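PDB 5YLY: nitrate reductase from Ulva prolifera, which probably reduces nitrate to nitrite with NADH in nitrate assimilation, its FAD-containing cytochrome b5 reductase domain taking electrons from the NADH. Local coordinates for residues L197-T202 / G241-D246; L62-G67 / Y90-A95; G143-D148 / G258-L263; Q125-L130 / D134-K139. All coordinates share one frame; numbering follows the deposited sequence.

Interaction 1 of 4, residues L197-T202 / G241-D246; sequences LYANQT and GFIDLD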
# COMPACT_ATOMS: atom_id res chain seq x y z
N LEU A 197 11.53 1.53 2.12
CA LEU A 197 12.37 1.12 1.00
C LEU A 197 11.39 0.71 -0.11
O LEU A 197 10.57 -0.18 0.08
CB LEU A 197 13.34 0.01 1.40
CG LEU A 197 14.20 -0.62 0.26
CD1 LEU A 197 15.02 0.45 -0.48
CD2 LEU A 197 15.18 -1.64 0.81
N TYR A 198 11.41 1.44 -1.23
CA TYR A 198 10.41 1.20 -2.27
C TYR A 198 11.08 0.80 -3.56
O TYR A 198 11.83 1.60 -4.14
CB TYR A 198 9.54 2.48 -2.42
CG TYR A 198 8.33 2.41 -3.34
CD1 TYR A 198 7.74 1.19 -3.67
CD2 TYR A 198 7.76 3.58 -3.85
CE1 TYR A 198 6.63 1.14 -4.53
CE2 TYR A 198 6.61 3.54 -4.65
CZ TYR A 198 6.07 2.32 -5.00
OH TYR A 198 4.99 2.29 -5.85
N ALA A 199 10.80 -0.43 -4.03
CA ALA A 199 11.41 -0.98 -5.26
C ALA A 199 10.43 -1.00 -6.43
O ALA A 199 9.26 -1.34 -6.25
CB ALA A 199 11.92 -2.38 -5.00
N ASN A 200 10.90 -0.63 -7.63
CA ASN A 200 10.08 -0.65 -8.84
C ASN A 200 10.95 -0.98 -10.02
O ASN A 200 12.16 -0.83 -9.94
CB ASN A 200 9.40 0.69 -9.09
CG ASN A 200 8.37 0.99 -8.06
OD1 ASN A 200 7.29 0.39 -8.04
ND2 ASN A 200 8.74 1.80 -7.09
N GLN A 201 10.33 -1.39 -11.14
CA GLN A 201 11.12 -1.73 -12.33
C GLN A 201 11.81 -0.50 -12.91
O GLN A 201 13.02 -0.52 -13.16
CB GLN A 201 10.23 -2.41 -13.38
CG GLN A 201 10.21 -3.93 -13.29
CD GLN A 201 9.11 -4.48 -14.17
OE1 GLN A 201 7.93 -4.47 -13.79
NE2 GLN A 201 9.45 -4.82 -15.41
N THR A 202 11.05 0.58 -13.12
CA THR A 202 11.54 1.86 -13.66
C THR A 202 11.07 2.99 -12.76
O THR A 202 10.10 2.83 -12.01
CB THR A 202 11.06 2.11 -15.13
OG1 THR A 202 9.66 2.43 -15.15
CG2 THR A 202 11.32 0.94 -16.08
N GLY A 241 19.05 -1.83 -9.13
CA GLY A 241 18.99 -3.28 -9.01
C GLY A 241 18.07 -3.78 -7.93
O GLY A 241 17.27 -3.02 -7.39
N PHE A 242 18.17 -5.07 -7.61
CA PHE A 242 17.34 -5.72 -6.60
C PHE A 242 17.74 -5.33 -5.18
O PHE A 242 18.91 -5.04 -4.92
CB PHE A 242 17.40 -7.26 -6.73
CG PHE A 242 17.15 -7.83 -8.11
CD1 PHE A 242 15.95 -7.57 -8.77
CD2 PHE A 242 18.08 -8.66 -8.71
CE1 PHE A 242 15.72 -8.11 -10.05
CE2 PHE A 242 17.84 -9.20 -9.98
CZ PHE A 242 16.66 -8.92 -10.64
N ILE A 243 16.76 -5.39 -4.26
CA ILE A 243 17.00 -5.15 -2.85
C ILE A 243 18.05 -6.20 -2.37
O ILE A 243 17.91 -7.39 -2.68
CB ILE A 243 15.67 -5.24 -2.06
CG1 ILE A 243 14.69 -4.10 -2.49
CG2 ILE A 243 15.90 -5.21 -0.56
CD1 ILE A 243 13.27 -4.25 -2.04
N ASP A 244 19.13 -5.74 -1.73
CA ASP A 244 20.19 -6.59 -1.19
C ASP A 244 20.49 -6.15 0.25
O ASP A 244 19.87 -5.20 0.74
CB ASP A 244 21.44 -6.63 -2.09
CG ASP A 244 22.24 -5.33 -2.28
OD1 ASP A 244 21.87 -4.30 -1.67
OD2 ASP A 244 23.23 -5.35 -3.02
N LEU A 245 21.38 -6.87 0.95
CA LEU A 245 21.72 -6.55 2.34
C LEU A 245 22.20 -5.11 2.51
O LEU A 245 21.75 -4.44 3.43
CB LEU A 245 22.74 -7.54 2.93
CG LEU A 245 23.09 -7.35 4.42
CD1 LEU A 245 21.86 -7.50 5.32
CD2 LEU A 245 24.20 -8.30 4.86
N ASP A 246 23.13 -4.66 1.64
CA ASP A 246 23.69 -3.30 1.67
C ASP A 246 22.58 -2.25 1.56
O ASP A 246 22.57 -1.29 2.32
CB ASP A 246 24.70 -3.09 0.53
CG ASP A 246 25.98 -2.41 0.97
OD1 ASP A 246 25.90 -1.25 1.43
OD2 ASP A 246 27.05 -3.06 0.90

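Interaction 2 of 4, residues L62-G67 / Y90-A95; sequences LGLPTG and YTPTTA. With FAD (flavin-adenine dinucleotide), chain C.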
# COMPACT_ATOMS: atom_id res chain seq x y z
N LEU A 62 -15.85 4.91 6.72
CA LEU A 62 -15.44 3.76 5.91
C LEU A 62 -15.39 2.49 6.76
O LEU A 62 -15.92 1.47 6.33
CB LEU A 62 -14.09 4.01 5.25
CG LEU A 62 -13.53 2.87 4.40
CD1 LEU A 62 -14.48 2.49 3.23
CD2 LEU A 62 -12.14 3.26 3.87
N GLY A 63 -14.73 2.56 7.91
CA GLY A 63 -14.59 1.42 8.82
C GLY A 63 -13.48 0.48 8.42
O GLY A 63 -13.65 -0.74 8.47
N LEU A 64 -12.34 1.05 8.00
CA LEU A 64 -11.17 0.31 7.57
C LEU A 64 -10.06 0.56 8.59
O LEU A 64 -9.43 1.63 8.55
CB LEU A 64 -10.69 0.73 6.14
CG LEU A 64 -9.51 -0.10 5.58
CD1 LEU A 64 -9.90 -1.60 5.41
CD2 LEU A 64 -9.03 0.46 4.22
N PRO A 65 -9.77 -0.40 9.48
CA PRO A 65 -8.68 -0.20 10.45
C PRO A 65 -7.32 -0.13 9.75
O PRO A 65 -7.12 -0.73 8.68
CB PRO A 65 -8.77 -1.45 11.35
CG PRO A 65 -10.16 -1.97 11.18
CD PRO A 65 -10.43 -1.71 9.70
N THR A 66 -6.38 0.61 10.35
CA THR A 66 -5.03 0.78 9.79
C THR A 66 -4.35 -0.57 9.78
O THR A 66 -4.28 -1.21 10.82
CB THR A 66 -4.23 1.79 10.62
OG1 THR A 66 -4.99 3.00 10.74
CG2 THR A 66 -2.86 2.07 10.00
N GLY A 67 -3.82 -0.96 8.62
CA GLY A 67 -3.17 -2.26 8.43
C GLY A 67 -4.03 -3.23 7.64
O GLY A 67 -3.54 -4.26 7.16
N TYR A 90 -7.41 -4.14 -2.64
CA TYR A 90 -6.95 -2.74 -2.76
C TYR A 90 -6.89 -2.11 -1.39
O TYR A 90 -7.76 -2.36 -0.54
CB TYR A 90 -7.84 -1.87 -3.68
CG TYR A 90 -7.77 -2.35 -5.11
CD1 TYR A 90 -6.71 -1.98 -5.94
CD2 TYR A 90 -8.70 -3.27 -5.60
CE1 TYR A 90 -6.58 -2.51 -7.22
CE2 TYR A 90 -8.60 -3.76 -6.90
CZ TYR A 90 -7.52 -3.43 -7.69
OH TYR A 90 -7.40 -4.02 -8.93
N THR A 91 -5.87 -1.29 -1.19
CA THR A 91 -5.78 -0.46 -0.00
C THR A 91 -6.04 0.94 -0.51
O THR A 91 -5.21 1.51 -1.24
CB THR A 91 -4.46 -0.55 0.74
OG1 THR A 91 -4.24 -1.89 1.16
CG2 THR A 91 -4.45 0.37 1.99
N PRO A 92 -7.18 1.55 -0.13
CA PRO A 92 -7.45 2.92 -0.61
C PRO A 92 -6.41 3.91 -0.10
O PRO A 92 -5.73 3.64 0.90
CB PRO A 92 -8.79 3.28 0.06
CG PRO A 92 -9.39 1.98 0.42
CD PRO A 92 -8.27 1.03 0.71
N THR A 93 -6.27 5.05 -0.80
CA THR A 93 -5.34 6.08 -0.34
C THR A 93 -6.02 7.03 0.65
O THR A 93 -5.43 8.05 1.05
CB THR A 93 -4.75 6.82 -1.54
OG1 THR A 93 -5.82 7.35 -2.33
CG2 THR A 93 -3.86 5.92 -2.37
N THR A 94 -7.27 6.73 1.01
CA THR A 94 -8.01 7.43 2.06
C THR A 94 -8.36 6.33 3.07
O THR A 94 -8.33 5.14 2.73
CB THR A 94 -9.30 8.13 1.56
OG1 THR A 94 -10.14 7.18 0.90
CG2 THR A 94 -9.01 9.28 0.60
N ALA A 95 -8.69 6.71 4.29
CA ALA A 95 -9.12 5.70 5.27
C ALA A 95 -10.24 6.31 6.15
O ALA A 95 -11.02 7.13 5.62
CB ALA A 95 -7.92 5.20 6.08
PA FAD C . -3.98 -9.54 -13.35
O1A FAD C . -4.91 -9.95 -14.43
O2A FAD C . -4.25 -10.17 -12.01
O5B FAD C . -2.47 -9.83 -13.87
C5B FAD C . -1.50 -10.42 -12.98
C4B FAD C . -0.20 -9.66 -13.03
O4B FAD C . 0.30 -9.59 -14.38
C3B FAD C . -0.26 -8.21 -12.57
O3B FAD C . -0.29 -8.09 -11.15
C2B FAD C . 1.02 -7.64 -13.19
O2B FAD C . 2.16 -7.84 -12.36
C1B FAD C . 1.15 -8.46 -14.49
N9A FAD C . 0.81 -7.72 -15.71
C8A FAD C . -0.29 -7.90 -16.50
N7A FAD C . -0.37 -7.07 -17.52
C5A FAD C . 0.77 -6.28 -17.38
C6A FAD C . 1.25 -5.17 -18.11
N6A FAD C . 0.53 -4.53 -19.04
N1A FAD C . 2.43 -4.64 -17.74
C2A FAD C . 3.06 -5.15 -16.67
N3A FAD C . 2.68 -6.16 -15.88
C4A FAD C . 1.52 -6.68 -16.29
N1 FAD C . -3.02 -2.38 -6.89
C2 FAD C . -3.20 -1.05 -7.19
O2 FAD C . -3.08 -0.65 -8.36
N3 FAD C . -3.51 -0.14 -6.17
C4 FAD C . -3.66 -0.45 -4.82
O4 FAD C . -4.01 0.39 -4.02
C4X FAD C . -3.44 -1.87 -4.50
N5 FAD C . -3.52 -2.24 -3.25
C5X FAD C . -3.27 -3.58 -2.95
C6 FAD C . -3.32 -3.99 -1.61
C7 FAD C . -3.09 -5.32 -1.25
C7M FAD C . -3.12 -5.70 0.20
C8 FAD C . -2.78 -6.27 -2.26
C8M FAD C . -2.57 -7.74 -1.92
C9 FAD C . -2.71 -5.86 -3.59
C9A FAD C . -2.96 -4.53 -3.95
N10 FAD C . -2.92 -4.08 -5.30
C10 FAD C . -3.13 -2.75 -5.62
C1' FAD C . -2.80 -5.03 -6.43
C2' FAD C . -4.16 -5.52 -6.93
O2' FAD C . -4.73 -6.45 -6.00
C3' FAD C . -4.07 -6.19 -8.30
O3' FAD C . -3.18 -7.30 -8.25
C4' FAD C . -3.71 -5.24 -9.45
O4' FAD C . -4.73 -4.26 -9.58
C5' FAD C . -3.51 -5.94 -10.78
O5' FAD C . -4.64 -6.81 -11.01
P FAD C . -5.20 -7.08 -12.50
O1P FAD C . -6.45 -7.87 -12.41
O2P FAD C . -5.25 -5.79 -13.28
O3P FAD C . -4.03 -7.96 -13.11

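Interaction 3 of 4, residues G143-D148 / G258-L263; sequences GHFHYD and GTISVL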
# COMPACT_ATOMS: atom_id res chain seq x y z
N GLY A 143 -7.59 -8.65 6.67
CA GLY A 143 -6.23 -8.56 7.16
C GLY A 143 -6.07 -8.96 8.60
O GLY A 143 -7.03 -8.88 9.37
N HIS A 144 -4.86 -9.35 8.94
CA HIS A 144 -4.46 -9.88 10.25
C HIS A 144 -3.67 -8.85 11.08
O HIS A 144 -3.53 -9.01 12.29
CB HIS A 144 -3.60 -11.13 10.01
CG HIS A 144 -2.48 -10.88 9.04
ND1 HIS A 144 -1.21 -10.53 9.49
CD2 HIS A 144 -2.49 -10.83 7.69
CE1 HIS A 144 -0.49 -10.31 8.40
NE2 HIS A 144 -1.22 -10.47 7.29
N PHE A 145 -3.08 -7.85 10.41
CA PHE A 145 -2.29 -6.82 11.05
C PHE A 145 -3.15 -5.56 11.28
O PHE A 145 -3.80 -5.05 10.35
CB PHE A 145 -1.04 -6.48 10.21
CG PHE A 145 -0.20 -5.36 10.76
CD1 PHE A 145 0.76 -5.59 11.74
CD2 PHE A 145 -0.33 -4.06 10.27
CE1 PHE A 145 1.55 -4.55 12.23
CE2 PHE A 145 0.47 -3.02 10.76
CZ PHE A 145 1.38 -3.27 11.76
N HIS A 146 -3.11 -5.04 12.51
CA HIS A 146 -3.88 -3.86 12.88
C HIS A 146 -3.02 -2.92 13.72
O HIS A 146 -2.65 -3.26 14.83
CB HIS A 146 -5.13 -4.32 13.68
CG HIS A 146 -6.07 -3.23 14.12
ND1 HIS A 146 -6.00 -1.94 13.62
CD2 HIS A 146 -7.14 -3.32 14.94
CE1 HIS A 146 -7.00 -1.28 14.20
NE2 HIS A 146 -7.71 -2.07 14.99
N TYR A 147 -2.72 -1.75 13.19
CA TYR A 147 -1.98 -0.73 13.95
C TYR A 147 -3.13 0.04 14.59
O TYR A 147 -3.74 0.90 13.95
CB TYR A 147 -1.16 0.15 12.98
CG TYR A 147 -0.32 1.19 13.70
CD1 TYR A 147 0.88 0.85 14.31
CD2 TYR A 147 -0.75 2.52 13.79
CE1 TYR A 147 1.65 1.81 14.99
CE2 TYR A 147 0.00 3.48 14.46
CZ TYR A 147 1.19 3.12 15.07
OH TYR A 147 1.97 4.06 15.67
N ASP A 148 -3.49 -0.35 15.82
CA ASP A 148 -4.72 0.07 16.50
C ASP A 148 -4.67 1.34 17.34
O ASP A 148 -5.74 1.86 17.71
CB ASP A 148 -5.26 -1.07 17.37
CG ASP A 148 -4.35 -1.53 18.50
OD1 ASP A 148 -3.12 -1.53 18.32
OD2 ASP A 148 -4.89 -1.92 19.57
N GLY A 258 11.00 -3.50 19.80
CA GLY A 258 10.23 -2.30 19.49
C GLY A 258 10.28 -1.94 18.01
O GLY A 258 9.61 -1.00 17.61
N THR A 259 11.10 -2.66 17.21
CA THR A 259 11.26 -2.45 15.76
C THR A 259 10.67 -3.63 15.02
O THR A 259 11.00 -4.79 15.32
CB THR A 259 12.74 -2.23 15.33
OG1 THR A 259 13.31 -1.20 16.12
CG2 THR A 259 12.88 -1.85 13.85
N ILE A 260 9.79 -3.34 14.06
CA ILE A 260 9.19 -4.35 13.19
C ILE A 260 9.45 -3.96 11.75
O ILE A 260 9.81 -2.81 11.47
CB ILE A 260 7.67 -4.62 13.47
CG1 ILE A 260 6.80 -3.36 13.17
CG2 ILE A 260 7.46 -5.18 14.90
CD1 ILE A 260 5.28 -3.63 13.14
N SER A 261 9.26 -4.91 10.83
CA SER A 261 9.34 -4.66 9.40
C SER A 261 8.06 -5.18 8.81
O SER A 261 7.60 -6.26 9.21
CB SER A 261 10.54 -5.36 8.76
OG SER A 261 11.77 -4.92 9.32
N VAL A 262 7.43 -4.39 7.92
CA VAL A 262 6.20 -4.78 7.23
C VAL A 262 6.47 -4.79 5.75
O VAL A 262 7.25 -3.97 5.26
CB VAL A 262 4.93 -4.00 7.66
CG1 VAL A 262 4.57 -4.28 9.12
CG2 VAL A 262 5.08 -2.49 7.41
N LEU A 263 5.89 -5.73 5.02
CA LEU A 263 6.22 -5.95 3.62
C LEU A 263 5.02 -6.14 2.76
O LEU A 263 4.08 -6.81 3.16
CB LEU A 263 7.07 -7.24 3.51
CG LEU A 263 8.46 -7.28 4.17
CD1 LEU A 263 8.36 -7.69 5.63
CD2 LEU A 263 9.30 -8.37 3.54

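Interaction 4 of 4, residues Q125-L130 / D134-K139; sequences QILEAL and DTVEVK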
# COMPACT_ATOMS: atom_id res chain seq x y z
N GLN A 125 -8.05 -3.09 -15.92
CA GLN A 125 -8.71 -2.62 -17.15
C GLN A 125 -10.23 -2.54 -16.93
O GLN A 125 -10.88 -1.62 -17.45
CB GLN A 125 -8.36 -3.49 -18.37
CG GLN A 125 -6.90 -3.41 -18.74
CD GLN A 125 -6.56 -4.37 -19.86
OE1 GLN A 125 -6.56 -4.00 -21.02
NE2 GLN A 125 -6.22 -5.61 -19.52
N ILE A 126 -10.81 -3.46 -16.12
CA ILE A 126 -12.24 -3.39 -15.81
C ILE A 126 -12.52 -2.05 -15.12
O ILE A 126 -13.45 -1.34 -15.51
CB ILE A 126 -12.72 -4.60 -14.96
CG1 ILE A 126 -12.83 -5.86 -15.87
CG2 ILE A 126 -14.07 -4.31 -14.26
CD1 ILE A 126 -12.85 -7.19 -15.08
N LEU A 127 -11.70 -1.71 -14.09
CA LEU A 127 -11.84 -0.44 -13.37
C LEU A 127 -11.67 0.74 -14.32
O LEU A 127 -12.53 1.61 -14.36
CB LEU A 127 -10.80 -0.36 -12.25
CG LEU A 127 -11.00 -1.34 -11.07
CD1 LEU A 127 -9.84 -1.19 -10.07
CD2 LEU A 127 -12.36 -1.08 -10.37
N GLU A 128 -10.61 0.74 -15.14
CA GLU A 128 -10.36 1.83 -16.10
C GLU A 128 -11.53 2.01 -17.09
O GLU A 128 -11.80 3.14 -17.51
CB GLU A 128 -9.03 1.58 -16.86
CG GLU A 128 -8.60 2.73 -17.79
CD GLU A 128 -8.31 4.07 -17.14
OE1 GLU A 128 -8.17 4.13 -15.90
OE2 GLU A 128 -8.18 5.07 -17.89
N ALA A 129 -12.25 0.92 -17.42
CA ALA A 129 -13.37 1.01 -18.35
C ALA A 129 -14.65 1.54 -17.68
O ALA A 129 -15.60 1.88 -18.38
CB ALA A 129 -13.63 -0.34 -19.02
N LEU A 130 -14.65 1.66 -16.32
CA LEU A 130 -15.85 2.16 -15.62
C LEU A 130 -16.15 3.60 -15.93
O LEU A 130 -15.23 4.38 -16.13
CB LEU A 130 -15.72 2.04 -14.11
CG LEU A 130 -15.61 0.65 -13.49
CD1 LEU A 130 -15.55 0.77 -12.02
CD2 LEU A 130 -16.81 -0.27 -13.89
N ASP A 134 -21.21 3.98 -12.47
CA ASP A 134 -21.12 2.51 -12.45
C ASP A 134 -20.78 2.10 -11.02
O ASP A 134 -20.25 2.91 -10.25
CB ASP A 134 -20.03 2.00 -13.41
CG ASP A 134 -20.33 2.18 -14.88
OD1 ASP A 134 -21.48 2.59 -15.21
OD2 ASP A 134 -19.41 1.93 -15.72
N THR A 135 -21.04 0.83 -10.67
CA THR A 135 -20.77 0.36 -9.32
C THR A 135 -19.82 -0.82 -9.27
O THR A 135 -19.63 -1.52 -10.26
CB THR A 135 -22.09 -0.04 -8.63
OG1 THR A 135 -22.66 -1.14 -9.36
CG2 THR A 135 -23.10 1.11 -8.54
N VAL A 136 -19.24 -1.04 -8.08
CA VAL A 136 -18.41 -2.21 -7.77
C VAL A 136 -18.93 -2.73 -6.44
O VAL A 136 -19.67 -2.02 -5.74
CB VAL A 136 -16.89 -1.93 -7.68
CG1 VAL A 136 -16.32 -1.43 -9.01
CG2 VAL A 136 -16.55 -0.99 -6.50
N GLU A 137 -18.53 -3.94 -6.06
CA GLU A 137 -18.91 -4.47 -4.75
C GLU A 137 -17.69 -4.51 -3.90
O GLU A 137 -16.60 -4.81 -4.38
CB GLU A 137 -19.56 -5.85 -4.87
CG GLU A 137 -21.00 -5.74 -5.33
CD GLU A 137 -21.77 -7.04 -5.35
OE1 GLU A 137 -21.13 -8.11 -5.46
OE2 GLU A 137 -23.02 -6.98 -5.29
N VAL A 138 -17.86 -4.15 -2.62
CA VAL A 138 -16.74 -4.04 -1.69
C VAL A 138 -16.92 -4.92 -0.47
O VAL A 138 -17.94 -4.81 0.21
CB VAL A 138 -16.52 -2.55 -1.27
CG1 VAL A 138 -15.24 -2.40 -0.46
CG2 VAL A 138 -16.47 -1.63 -2.50
N LYS A 139 -15.90 -5.74 -0.16
CA LYS A 139 -15.93 -6.59 1.04
C LYS A 139 -14.70 -6.32 1.90
O LYS A 139 -13.57 -6.38 1.43
CB LYS A 139 -16.06 -8.09 0.68
CG LYS A 139 -16.11 -8.99 1.93
CD LYS A 139 -16.49 -10.45 1.63
CE LYS A 139 -17.98 -10.63 1.64
NZ LYS A 139 -18.36 -12.07 1.63

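Interaction 1 of 4, residues L197-T202 / G241-D246
Ile243 presents CG2 to Leu197 and CD1 to Ala199, with CG1 lying between and near both. CD1, at the end of the longer branch, comes within 3.8 Å of Ala199 CB, while CG2 lies 3.9 Å from Leu197 CD2, so that Leu197 and Ile243 meet tip to tip. The intervening CG1 is 4.1 Å from Ala199 CB and the same distance from Leu197 CD2. This placing follows from the first torsion of Ile243: CG1 is anti to the carbonyl carbon (chi1 -65°), which leaves CG2 anti to the backbone N and aimed at the leucine. Leu197 answers in an extended form, CG anti to its own N (chi1 174°), which carries CD2 out from the strand. Ala199 and Ile243 still keep their CA atoms 7.4 Å apart, a spacing bridged by side chains, and all three residues are buried.

Beyond Ile243 the chain enters helix 245-251, where Asp244 is the N-cap: its OD1 accepts a hydrogen bond from Met247 N. The Met247 side chain touches Leu197, and helix 267-280 contributes Met269 against Ala199 and Cys274 against Ile243. Apolar residues of strand 193-200 thus face the approach to one helix and the flank of another, the layered alpha/beta packing of the parallel-sheet, Rossmann-like NAD-binding domain of this reductase family.

Interaction 2 of 4, residues L62-G67 / Y90-A95
The RxYT flavin-binding motif, Arg88 to Thr91, runs straight into a loop whose Pro92 and Ala95 rest against Leu64 and Leu62 of loop 62-67. Leu64 meets the proline tip to tip, its CD2 only 3.6 Å from Pro92 CD. With CG anti to the backbone N (chi1 -176°), the leucine extends far enough to place that methyl on the pyrrolidine ring. Leu62 is likewise extended, and its CD2 lies 4.1 Å from Ala95 CA, touching backbone rather than a side chain. The nearest CA atoms, those of Leu64 and Ala95, are 6.2 Å apart.

On the flavin side, Thr91 N donates to FAD N5 over 3.3 Å, with 152° at the hydrogen, and Thr91 OG1 stands 3.6 Å from FAD C6. Tyr90 turns an edge to the isoalloxazine: FAD N3 lies in the plane of its ring, and CD1 is 3.6 Å from FAD C4X. Its hydroxyl shares a 2.8 Å hydrogen bond with FAD O4' of the ribityl chain, so the motif grips both the ring system and its tail. Next along the chain, Asn96 OD1 accepts hydrogen bonds from Gly63 N and Leu64 N, while Thr94 OG1 is bonded to Asp103 N.

Interaction 3 of 4, residues G143-D148 / G258-L263
The strands that carry Phe145 and the pair Ile260 and Val262 run obliquely to each other, more opposed than parallel, and belong to different sheets. Their closest CA atoms, of Phe145 and Val262, are 9.5 Å apart, too far for backbone pairing, and the space is bridged by side chains. Phe145 does most of the reaching. Its CG is anti to the backbone N (chi1 176°), which extends the ring from the strand and brings CE1 to 3.9 Å from Ile260 CD1. The methyl also approaches CZ, at 4.2 Å from Ile260 CD1, so it lies beside the CE1-CZ bond, approaching obliquely. Ile260 comes from the opposite direction, with CG1 held between the backbone N and the carbonyl carbon (chi1 64°) and CD1 at the end of an extended branch. Val262, two residues on and pointing the same way, adds a looser touch: its CG1 lies 4.3 Å from Phe145 CZ.

Around this small apolar junction, Tyr153 meets the Phe145 ring with planes at about 30°, and Ile165 of the neighbouring strand touches both Ile260 and Val262. Strand 145-149 opens a three-stranded antiparallel sheet, whereas 259-264 lies within the parallel sheet of the NAD-binding domain. The contact therefore packs the linker sheet onto the nucleotide-binding lobe, the two-lobed architecture characteristic of cytochrome b5 reductases.

Interaction 4 of 4, residues Q125-L130 / D134-K139
Leu130 and Val136 make the tight part of this contact, with Leu130 CD1 3.8 Å from Val136 CG1 and the two side chains set at about a right angle. The same valine methyl receives Leu127 from the preceding turn of the helix, less closely, at 4.2 Å from Leu127 CD2. Val136 CG1 is anti to the carbonyl carbon (chi1 -62°), which directs that methyl at both leucines. Leu127, Leu130 and Val136 are all buried, and Phe53 of strand 48-54 touches the last two.

Toward solvent the packing changes character. Asp134 is partly exposed and crosses Leu130 obliquely; its OD2 approaches Leu130 CA at 3.6 Å and Leu130 CD2 at 3.9 Å without a polar partner in that segment, its hydrogen bond going instead to Glu131 N. That bond ties the aspartate to the turn between the segments. Leu130 N donates to Leu127 O over 2.9 Å, an i to i-3 bond, and Lys41 NZ binds the carbonyls of Glu128 and Leu130.

At the other end of helix 122-129, Lys122 N, Phe123 N and Ser124 OG are hydrogen-bonded to FAD. A short helix packed on strand 135-142, with its N-terminal end at the cofactor, is characteristic of the flavin-binding beta-barrel domain of the ferredoxin reductase family.

Interactions 2 and 4 lie in the FAD-binding lobe, their centres 17 Å apart, and meet where Tyr90 OH comes within 3.9 Å of Leu127 CD1; the tyrosine bonded to the FAD thus also touches the helix of interaction 4. Interaction 2 also joins interaction 3, centres 14 Å apart, through a probable hydrogen bond of 2.9 Å from Tyr147 N to Thr66 O. Interaction 3 then leads into the NAD-binding lobe, and in sequence its loop encloses interaction 1, which reaches the same parallel sheet 21 Å away between centres. The cofactor is bound directly in interaction 2, whereas Leu127, Phe145 and Ala199 lie about 6, 10 and 13 Å, side chain to FAD, from it.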